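Local coordinates for putative cell adhesion protein (Parabacteroides distasonis, PDB 3LIU) that probably serves as a fimbrial subunit of the FimA/Mfa1 family, a building block of a distinct type of pilus for cell adhesion, at residues T140-V150 against I158-V169; E253-Q261 against E296-N305. All blocks are in the same frame, centred on the assembly; numbering follows the deposited sequence. Where two conformers were deposited one is given.

Contact 1 (T140-V150 against I158-V169)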
loop_
_atom_site.group_PDB
_atom_site.type_symbol
_atom_site.label_atom_id
_atom_site.label_comp_id
_atom_site.label_asym_id
_atom_site.label_seq_id
_atom_site.Cartn_x
_atom_site.Cartn_y
_atom_site.Cartn_z
ATOM N N THR A 140 -27.527 -26.931 -5.845
ATOM C CA THR A 140 -27.300 -26.369 -7.166
ATOM C C THR A 140 -26.002 -25.599 -7.190
ATOM O O THR A 140 -25.477 -25.250 -6.141
ATOM C CB THR A 140 -28.444 -25.419 -7.597
ATOM O OG1 THR A 140 -28.291 -25.143 -8.986
ATOM C CG2 THR A 140 -28.426 -24.111 -6.841
ATOM N N THR A 141 -25.503 -25.316 -8.389
ATOM C CA THR A 141 -24.334 -24.476 -8.539
ATOM C C THR A 141 -24.686 -22.965 -8.430
ATOM O O THR A 141 -25.421 -22.424 -9.260
ATOM C CB THR A 141 -23.565 -24.791 -9.845
ATOM O OG1 THR A 141 -23.116 -26.152 -9.813
ATOM C CG2 THR A 141 -22.331 -23.867 -9.983
ATOM N N ASN A 142 -24.173 -22.301 -7.393
ATOM C CA ASN A 142 -24.335 -20.855 -7.265
ATOM C C ASN A 142 -23.141 -20.136 -7.875
ATOM O O ASN A 142 -21.988 -20.478 -7.582
ATOM C CB ASN A 142 -24.473 -20.416 -5.813
ATOM C CG ASN A 142 -25.738 -20.919 -5.182
ATOM O OD1 ASN A 142 -26.773 -20.245 -5.218
ATOM N ND2 ASN A 142 -25.670 -22.099 -4.599
ATOM N N TYR A 143 -23.427 -19.122 -8.687
ATOM C CA TYR A 143 -22.372 -18.352 -9.314
ATOM C C TYR A 143 -22.318 -16.940 -8.720
ATOM O O TYR A 143 -23.362 -16.329 -8.439
ATOM C CB TYR A 143 -22.631 -18.271 -10.823
ATOM C CG TYR A 143 -22.542 -19.583 -11.556
ATOM C CD1 TYR A 143 -21.312 -20.137 -11.840
ATOM C CD2 TYR A 143 -23.687 -20.239 -11.994
ATOM C CE1 TYR A 143 -21.210 -21.321 -12.495
ATOM C CE2 TYR A 143 -23.595 -21.432 -12.666
ATOM C CZ TYR A 143 -22.340 -21.966 -12.905
ATOM O OH TYR A 143 -22.169 -23.143 -13.570
ATOM N N ILE A 144 -21.102 -16.437 -8.511
ATOM C CA ILE A 144 -20.897 -15.047 -8.161
ATOM C C ILE A 144 -19.957 -14.419 -9.158
ATOM O O ILE A 144 -18.763 -14.782 -9.258
ATOM C CB ILE A 144 -20.357 -14.888 -6.734
ATOM C CG1 ILE A 144 -21.365 -15.475 -5.743
ATOM C CG2 ILE A 144 -20.034 -13.401 -6.448
ATOM C CD1 ILE A 144 -20.889 -15.480 -4.274
ATOM N N GLY A 145 -20.500 -13.470 -9.909
ATOM C CA GLY A 145 -19.723 -12.690 -10.853
ATOM C C GLY A 145 -19.811 -13.124 -12.304
ATOM O O GLY A 145 -19.053 -12.618 -13.132
ATOM N N TYR A 146 -20.746 -14.025 -12.626
ATOM C CA TYR A 146 -20.817 -14.605 -13.969
ATOM C C TYR A 146 -21.890 -13.974 -14.844
ATOM O O TYR A 146 -22.059 -14.368 -15.999
ATOM C CB TYR A 146 -21.070 -16.106 -13.863
ATOM C CG TYR A 146 -19.885 -16.910 -13.470
ATOM C CD1 TYR A 146 -19.442 -16.944 -12.146
ATOM C CD2 TYR A 146 -19.198 -17.663 -14.414
ATOM C CE1 TYR A 146 -18.345 -17.719 -11.786
ATOM C CE2 TYR A 146 -18.115 -18.444 -14.064
ATOM C CZ TYR A 146 -17.679 -18.451 -12.755
ATOM O OH TYR A 146 -16.597 -19.234 -12.433
ATOM N N ASP A 147 -22.632 -13.013 -14.308
ATOM C CA ASP A 147 -23.630 -12.300 -15.106
ATOM C C ASP A 147 -23.920 -10.957 -14.458
ATOM O O ASP A 147 -23.567 -10.734 -13.294
ATOM C CB ASP A 147 -24.900 -13.117 -15.187
ATOM C CG ASP A 147 -25.718 -12.808 -16.416
ATOM O OD1 ASP A 147 -25.305 -11.949 -17.223
ATOM O OD2 ASP A 147 -26.777 -13.435 -16.552
ATOM N N ASP A 148 -24.570 -10.073 -15.205
ATOM C CA ASP A 148 -24.911 -8.740 -14.686
ATOM C C ASP A 148 -26.366 -8.667 -14.197
ATOM O O ASP A 148 -26.973 -7.599 -14.096
ATOM C CB ASP A 148 -24.593 -7.646 -15.720
ATOM C CG ASP A 148 -25.334 -7.824 -17.013
ATOM O OD1 ASP A 148 -26.274 -8.641 -17.072
ATOM O OD2 ASP A 148 -24.978 -7.120 -17.985
ATOM N N GLU A 149 -26.921 -9.808 -13.842
ATOM C CA GLU A 149 -28.261 -9.836 -13.300
ATOM C C GLU A 149 -28.380 -11.128 -12.486
ATOM O O GLU A 149 -27.709 -12.074 -12.803
ATOM C CB GLU A 149 -29.209 -9.828 -14.482
ATOM C CG GLU A 149 -30.575 -9.381 -14.213
ATOM C CD GLU A 149 -31.329 -9.182 -15.504
ATOM O OE1 GLU A 149 -31.593 -10.179 -16.203
ATOM O OE2 GLU A 149 -31.628 -8.017 -15.829
ATOM N N VAL A 150 -29.198 -11.150 -11.438
ATOM C CA VAL A 150 -29.435 -12.373 -10.666
ATOM C C VAL A 150 -30.380 -13.281 -11.479
ATOM O O VAL A 150 -31.282 -12.798 -12.145
ATOM C CB VAL A 150 -30.014 -12.031 -9.262
ATOM C CG1 VAL A 150 -30.474 -13.240 -8.536
ATOM C CG2 VAL A 150 -28.962 -11.316 -8.446
ATOM N N ILE A 158 -22.971 -26.481 -17.099
ATOM C CA ILE A 158 -23.411 -26.582 -15.701
ATOM C C ILE A 158 -24.394 -25.444 -15.457
ATOM O O ILE A 158 -23.997 -24.249 -15.386
ATOM C CB ILE A 158 -22.254 -26.391 -14.644
ATOM C CG1 ILE A 158 -20.988 -27.175 -14.999
ATOM C CG2 ILE A 158 -22.753 -26.738 -13.236
ATOM C CD1 ILE A 158 -21.137 -28.651 -15.025
ATOM N N SER A 159 -25.667 -25.784 -15.336
ATOM C CA SER A 159 -26.664 -24.778 -15.076
ATOM C C SER A 159 -26.711 -24.534 -13.568
ATOM O O SER A 159 -26.352 -25.397 -12.768
ATOM C CB SER A 159 -28.033 -25.195 -15.628
ATOM O OG SER A 159 -28.725 -25.954 -14.660
ATOM N N GLY A 160 -27.114 -23.329 -13.196
ATOM C CA GLY A 160 -27.183 -22.939 -11.800
ATOM C C GLY A 160 -27.810 -21.568 -11.681
ATOM O O GLY A 160 -28.736 -21.234 -12.413
ATOM N N LYS A 161 -27.322 -20.764 -10.757
ATOM C CA LYS A 161 -27.954 -19.472 -10.504
ATOM C C LYS A 161 -26.921 -18.454 -10.103
ATOM O O LYS A 161 -26.119 -18.712 -9.191
ATOM C CB LYS A 161 -28.970 -19.597 -9.389
ATOM C CG LYS A 161 -29.904 -18.387 -9.282
ATOM C CD LYS A 161 -30.666 -18.403 -7.964
ATOM C CE LYS A 161 -31.786 -17.403 -7.966
ATOM N NZ LYS A 161 -31.981 -16.834 -6.630
ATOM N N GLU A 162 -26.919 -17.329 -10.806
ATOM C CA GLU A 162 -26.127 -16.173 -10.399
ATOM C C GLU A 162 -26.851 -15.508 -9.208
ATOM O O GLU A 162 -28.042 -15.166 -9.276
ATOM C CB GLU A 162 -25.968 -15.199 -11.564
ATOM C CG GLU A 162 -25.293 -13.870 -11.189
ATOM C CD GLU A 162 -23.855 -14.041 -10.800
ATOM O OE1 GLU A 162 -23.159 -14.879 -11.426
ATOM O OE2 GLU A 162 -23.407 -13.319 -9.879
ATOM N N VAL A 163 -26.129 -15.360 -8.110
ATOM C CA VAL A 163 -26.719 -14.916 -6.860
ATOM C C VAL A 163 -26.224 -13.543 -6.423
ATOM O O VAL A 163 -26.732 -12.983 -5.472
ATOM C CB VAL A 163 -26.509 -15.955 -5.728
ATOM C CG1 VAL A 163 -27.140 -17.290 -6.101
ATOM C CG2 VAL A 163 -25.032 -16.114 -5.360
ATOM N N TYR A 164 -25.268 -12.980 -7.147
ATOM C CA TYR A 164 -24.720 -11.651 -6.859
ATOM C C TYR A 164 -25.149 -10.675 -7.951
ATOM O O TYR A 164 -25.727 -9.630 -7.650
ATOM C CB TYR A 164 -23.196 -11.725 -6.774
ATOM C CG TYR A 164 -22.430 -10.416 -6.865
ATOM C CD1 TYR A 164 -22.451 -9.492 -5.817
ATOM C CD2 TYR A 164 -21.624 -10.147 -7.949
ATOM C CE1 TYR A 164 -21.723 -8.285 -5.878
ATOM C CE2 TYR A 164 -20.864 -8.950 -8.014
ATOM C CZ TYR A 164 -20.924 -8.036 -6.971
ATOM O OH TYR A 164 -20.208 -6.853 -7.033
ATOM N N GLY A 165 -24.861 -10.983 -9.208
ATOM C CA GLY A 165 -25.530 -10.264 -10.312
ATOM C C GLY A 165 -25.010 -8.900 -10.771
ATOM O O GLY A 165 -25.697 -8.203 -11.528
ATOM N N ALA A 166 -23.795 -8.517 -10.398
ATOM C CA ALA A 166 -23.262 -7.233 -10.842
ATOM C C ALA A 166 -21.934 -7.363 -11.581
ATOM O O ALA A 166 -21.047 -6.534 -11.440
ATOM C CB ALA A 166 -23.140 -6.253 -9.646
ATOM N N GLY A 167 -21.799 -8.386 -12.406
ATOM C CA GLY A 167 -20.575 -8.577 -13.155
ATOM C C GLY A 167 -19.484 -9.180 -12.283
ATOM O O GLY A 167 -19.706 -9.464 -11.126
ATOM N N PRO A 168 -18.297 -9.397 -12.857
ATOM C CA PRO A 168 -17.210 -10.001 -12.083
ATOM C C PRO A 168 -16.831 -9.183 -10.824
ATOM O O PRO A 168 -16.954 -7.957 -10.812
ATOM C CB PRO A 168 -16.053 -10.109 -13.090
ATOM C CG PRO A 168 -16.447 -9.346 -14.284
ATOM C CD PRO A 168 -17.937 -9.168 -14.270
ATOM N N VAL A 169 -16.424 -9.875 -9.762
ATOM C CA VAL A 169 -16.161 -9.199 -8.481
ATOM C C VAL A 169 -14.890 -8.369 -8.574
ATOM O O VAL A 169 -13.833 -8.904 -8.908
ATOM C CB VAL A 169 -16.032 -10.169 -7.317
ATOM C CG1 VAL A 169 -15.951 -9.386 -5.965
ATOM C CG2 VAL A 169 -17.208 -11.139 -7.360
#
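Strands 141-144 and 158-162 run parallel, axes 4.6 Å apart at closest and at 45° to one another, with N142 opposite K161 and Y143 opposite E162. K161 N gives its hydrogen to T141 O, Y143 N to K161 O at 2.8 Å, and V163 N to Y143 O. G160 suits its place because its CA passes close to T141 O, in a CA-H...O contact, where a side chain would collide.

Y143 and E162 lie on the same face of the strand pair. With CG anti to its own carbonyl carbon (chi1 -66°), the Y143 ring reaches back along the neighbouring strand, and OH bonds to I158 O at 2.8 Å from above the carbonyl plane. E162 does the opposite: bent at chi2 (67°), its chain brings the carboxylate to the backbone N-H groups of the turn that follows I144. There OE2 takes G145 N at 2.9 Å on its syn lone pair and G165 N at 2.8 Å on the anti side, while Y146 N meets OE1 at 2.8 Å from above the carboxylate plane. A glutamate is long enough to reach both turns. I144 packs CG2 against Y164 CB and V169 CG2 and CG1 against V163 CG2, as a branched apolar residue can. Further on, G167 N bonds to D147 O at 3.1 Å. G145 suits its place twice: it adopts a positive phi easily, and without a CB it admits P168 and G167 O close to its CA. N142 turns its amide elsewhere, ND2 to Q18 O of strand 16-24, which also pairs with strand 141-144, and OD1 to V137 N, just past strand 127-136.

One buried carboxylate thus gathers three backbone N-H groups, which would be expected to stabilise its negative charge and fasten the turns after both strands together.

Contact 2 (E253-Q261 against E296-N305)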
loop_
_atom_site.group_PDB
_atom_site.type_symbol
_atom_site.label_atom_id
_atom_site.label_comp_id
_atom_site.label_asym_id
_atom_site.label_seq_id
_atom_site.Cartn_x
_atom_site.Cartn_y
_atom_site.Cartn_z
ATOM N N GLU A 253 17.122 8.199 14.592
ATOM C CA GLU A 253 15.883 8.779 15.075
ATOM C C GLU A 253 16.092 10.294 14.974
ATOM O O GLU A 253 17.249 10.762 14.941
ATOM C CB GLU A 253 15.668 8.331 16.527
ATOM C CG GLU A 253 14.280 8.535 17.109
ATOM C CD GLU A 253 13.987 7.595 18.273
ATOM O OE1 GLU A 253 14.884 6.800 18.607
ATOM O OE2 GLU A 253 12.864 7.642 18.834
ATOM N N GLY A 254 15.000 11.054 14.938
ATOM C CA GLY A 254 15.034 12.508 15.022
ATOM C C GLY A 254 13.636 13.096 15.152
ATOM O O GLY A 254 12.669 12.382 15.398
ATOM N N SER A 255 13.494 14.402 14.973
ATOM C CA SER A 255 12.137 15.021 15.010
ATOM C C SER A 255 11.195 14.466 13.908
ATOM O O SER A 255 9.977 14.437 14.066
ATOM C CB SER A 255 12.228 16.556 14.926
ATOM O OG SER A 255 12.705 16.969 13.655
ATOM N N TYR A 256 11.769 13.958 12.830
ATOM C CA TYR A 256 10.999 13.470 11.720
ATOM C C TYR A 256 10.582 11.979 11.789
ATOM O O TYR A 256 9.713 11.547 11.039
ATOM C CB TYR A 256 11.791 13.706 10.445
ATOM C CG TYR A 256 11.929 15.151 9.968
ATOM C CD1 TYR A 256 11.188 16.183 10.518
ATOM C CD2 TYR A 256 12.763 15.453 8.888
ATOM C CE1 TYR A 256 11.279 17.477 10.017
ATOM C CE2 TYR A 256 12.871 16.757 8.389
ATOM C CZ TYR A 256 12.118 17.748 8.939
ATOM O OH TYR A 256 12.195 19.033 8.454
ATOM N N LYS A 257 11.210 11.195 12.666
ATOM C CA LYS A 257 11.118 9.742 12.596
ATOM C C LYS A 257 11.504 9.197 13.953
ATOM O O LYS A 257 12.663 9.396 14.401
ATOM C CB LYS A 257 12.067 9.220 11.503
ATOM C CG LYS A 257 12.128 7.728 11.281
ATOM C CD LYS A 257 13.038 6.984 12.225
ATOM C CE LYS A 257 13.362 5.585 11.713
ATOM N NZ LYS A 257 14.334 4.858 12.640
ATOM N N LYS A 258 10.544 8.547 14.621
ATOM C CA LYS A 258 10.760 7.987 15.943
ATOM C C LYS A 258 10.860 6.481 15.895
ATOM O O LYS A 258 10.269 5.829 15.028
ATOM C CB LYS A 258 9.647 8.405 16.923
ATOM C CG LYS A 258 9.557 9.895 17.174
ATOM C CD LYS A 258 10.902 10.468 17.700
ATOM C CE LYS A 258 10.849 11.911 18.061
ATOM N NZ LYS A 258 12.194 12.370 18.586
ATOM N N GLY A 259 11.628 5.946 16.844
ATOM C CA GLY A 259 11.739 4.523 17.088
ATOM C C GLY A 259 12.754 3.740 16.262
ATOM O O GLY A 259 13.163 4.134 15.151
ATOM N N LEU A 260 13.146 2.595 16.803
ATOM C CA LEU A 260 13.877 1.621 16.021
ATOM C C LEU A 260 12.847 0.900 15.169
ATOM O O LEU A 260 12.070 0.110 15.653
ATOM C CB LEU A 260 14.641 0.641 16.918
ATOM C CG LEU A 260 15.422 -0.535 16.309
ATOM C CD1 LEU A 260 16.488 -0.056 15.326
ATOM C CD2 LEU A 260 16.106 -1.389 17.430
ATOM N N GLN A 261 12.888 1.188 13.884
ATOM C CA GLN A 261 12.030 0.592 12.907
ATOM C C GLN A 261 12.826 -0.536 12.222
ATOM O O GLN A 261 14.057 -0.571 12.240
ATOM C CB GLN A 261 11.622 1.672 11.881
ATOM C CG GLN A 261 10.940 2.863 12.547
ATOM C CD GLN A 261 10.326 3.846 11.542
ATOM O OE1 GLN A 261 10.337 3.606 10.327
ATOM N NE2 GLN A 261 9.744 4.923 12.059
ATOM N N GLU A 296 6.843 10.387 23.884
ATOM C CA GLU A 296 8.067 10.578 23.076
ATOM C C GLU A 296 8.400 12.092 23.148
ATOM O O GLU A 296 7.486 12.897 23.238
ATOM C CB GLU A 296 7.760 10.062 21.653
ATOM C CG GLU A 296 8.882 9.504 20.861
ATOM C CD GLU A 296 9.481 8.224 21.409
ATOM O OE1 GLU A 296 9.007 7.091 21.116
ATOM O OE2 GLU A 296 10.482 8.367 22.108
ATOM N N SER A 297 9.678 12.473 23.202
ATOM C CA SER A 297 10.068 13.871 23.116
ATOM C C SER A 297 10.458 14.261 21.709
ATOM O O SER A 297 10.755 13.415 20.861
ATOM C CB SER A 297 11.239 14.190 24.053
ATOM O OG SER A 297 10.742 14.385 25.373
ATOM N N ASN A 298 10.404 15.558 21.479
ATOM C CA ASN A 298 10.885 16.172 20.262
ATOM C C ASN A 298 10.288 15.538 19.019
ATOM O O ASN A 298 11.008 15.020 18.214
ATOM C CB ASN A 298 12.417 16.113 20.219
ATOM C CG ASN A 298 13.009 16.943 19.088
ATOM O OD1 ASN A 298 12.451 17.972 18.690
ATOM N ND2 ASN A 298 14.136 16.484 18.550
ATOM N N VAL A 299 8.964 15.595 18.919
ATOM C CA VAL A 299 8.193 15.015 17.858
ATOM C C VAL A 299 7.654 16.145 16.963
ATOM O O VAL A 299 6.852 16.981 17.424
ATOM C CB VAL A 299 6.937 14.251 18.418
ATOM C CG1 VAL A 299 6.038 13.687 17.252
ATOM C CG2 VAL A 299 7.360 13.122 19.325
ATOM N N ASN A 300 8.062 16.147 15.691
ATOM C CA ASN A 300 7.403 16.993 14.703
ATOM C C ASN A 300 6.257 16.183 14.095
ATOM O O ASN A 300 6.448 15.305 13.239
ATOM C CB ASN A 300 8.391 17.516 13.654
ATOM C CG ASN A 300 7.754 18.462 12.661
ATOM O OD1 ASN A 300 6.576 18.330 12.359
ATOM N ND2 ASN A 300 8.547 19.421 12.115
ATOM N N GLU A 301 5.060 16.504 14.539
ATOM C CA GLU A 301 3.888 15.698 14.249
ATOM C C GLU A 301 3.461 15.692 12.780
ATOM O O GLU A 301 2.721 14.809 12.364
ATOM C CB GLU A 301 2.734 16.184 15.113
ATOM C CG GLU A 301 2.904 15.705 16.554
ATOM C CD GLU A 301 1.860 16.231 17.476
ATOM O OE1 GLU A 301 1.021 17.017 17.026
ATOM O OE2 GLU A 301 1.894 15.872 18.664
ATOM N N ALA A 302 3.914 16.680 12.019
ATOM C CA ALA A 302 3.782 16.646 10.584
ATOM C C ALA A 302 4.644 15.541 9.931
ATOM O O ALA A 302 4.321 15.080 8.846
ATOM C CB ALA A 302 4.108 18.060 9.991
ATOM N N TYR A 303 5.736 15.104 10.570
ATOM C CA TYR A 303 6.579 14.061 9.975
ATOM C C TYR A 303 6.529 12.709 10.662
ATOM O O TYR A 303 6.325 11.697 9.982
ATOM C CB TYR A 303 8.020 14.506 9.926
ATOM C CG TYR A 303 8.302 15.679 9.010
ATOM C CD1 TYR A 303 7.952 16.977 9.370
ATOM C CD2 TYR A 303 8.994 15.505 7.834
ATOM C CE1 TYR A 303 8.258 18.045 8.550
ATOM C CE2 TYR A 303 9.314 16.578 6.998
ATOM C CZ TYR A 303 8.947 17.833 7.357
ATOM O OH TYR A 303 9.256 18.884 6.536
ATOM N N ALA A 304 6.740 12.702 11.993
ATOM C CA ALA A 304 6.784 11.469 12.812
ATOM C C ALA A 304 5.382 11.036 13.266
ATOM O O ALA A 304 4.698 11.843 13.938
ATOM C CB ALA A 304 7.641 11.717 14.055
ATOM N N ASN A 305 4.907 9.824 12.942
ATOM C CA ASN A 305 5.561 8.810 12.088
ATOM C C ASN A 305 4.678 8.557 10.874
ATOM O O ASN A 305 4.261 7.436 10.570
ATOM C CB ASN A 305 5.825 7.481 12.831
ATOM C CG ASN A 305 7.217 7.421 13.514
ATOM O OD1 ASN A 305 8.009 8.377 13.434
ATOM N ND2 ASN A 305 7.513 6.268 14.211
HETATM O O HOH W 1 11.076 19.243 13.305
HETATM O O HOH W 2 11.821 18.446 5.156
#
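Both Y256 and Y303 hold CG anti to the carbonyl carbon, and the two side chains run the same way; different chi2 values, -11° in Y256 and 75° in Y303, accompany a face-to-face stack of the rings. Their centroids are 3.6 Å apart and the planes nearly parallel; water 2 bonds to Y303 OH and, weakly, to Y256 OH. At the edge of the Y256 ring, in its plane, lies N300 ND2, which shares water 1 with S255 OG, itself bonded to D376.

K258 bends at chi2 to slide past E296 in the opposite direction, and its NZ donates to S297 O and N298 O, both at 2.9 Å. A lysine suits this place, its long chain carrying an ammonium group with several hydrogens to two neighbouring carbonyls. N305 answers the K258 backbone with both ends of its amide: K258 N reaches OD1 at 2.8 Å on a lone pair, almost straight (176°), and ND2 returns a bond to K258 O. Q261 NE2 bonds that same oxygen from the opposite face of its plane, and also bonds to S207 OG.

This is a loop-to-loop junction: asparagine mimics a backbone partner beside the type I turn G254-K257, joining the loops before strands 262-263 and 308-319.

Contact 1 closes before contact 2 opens along the chain, and their centres lie 50 Å apart on opposite sides of the chain's centre, with nearest atoms about 31 Å from each other. They share no strand. Contact 1 sits among the N-terminal strands, where strand 141-144 lies between strands 16-24 and 158-162, in the part of the chain that resembles the major fimbrial subunit FimA. Contact 2 joins loops beside the later strands, one leading into strand 262-263 and the other into strand 308-319, both belonging to the group built around strand 193-213. The elongated chain is thus tied separately in two distant regions, by strand pairing in one and by loop-to-loop bonds in the other.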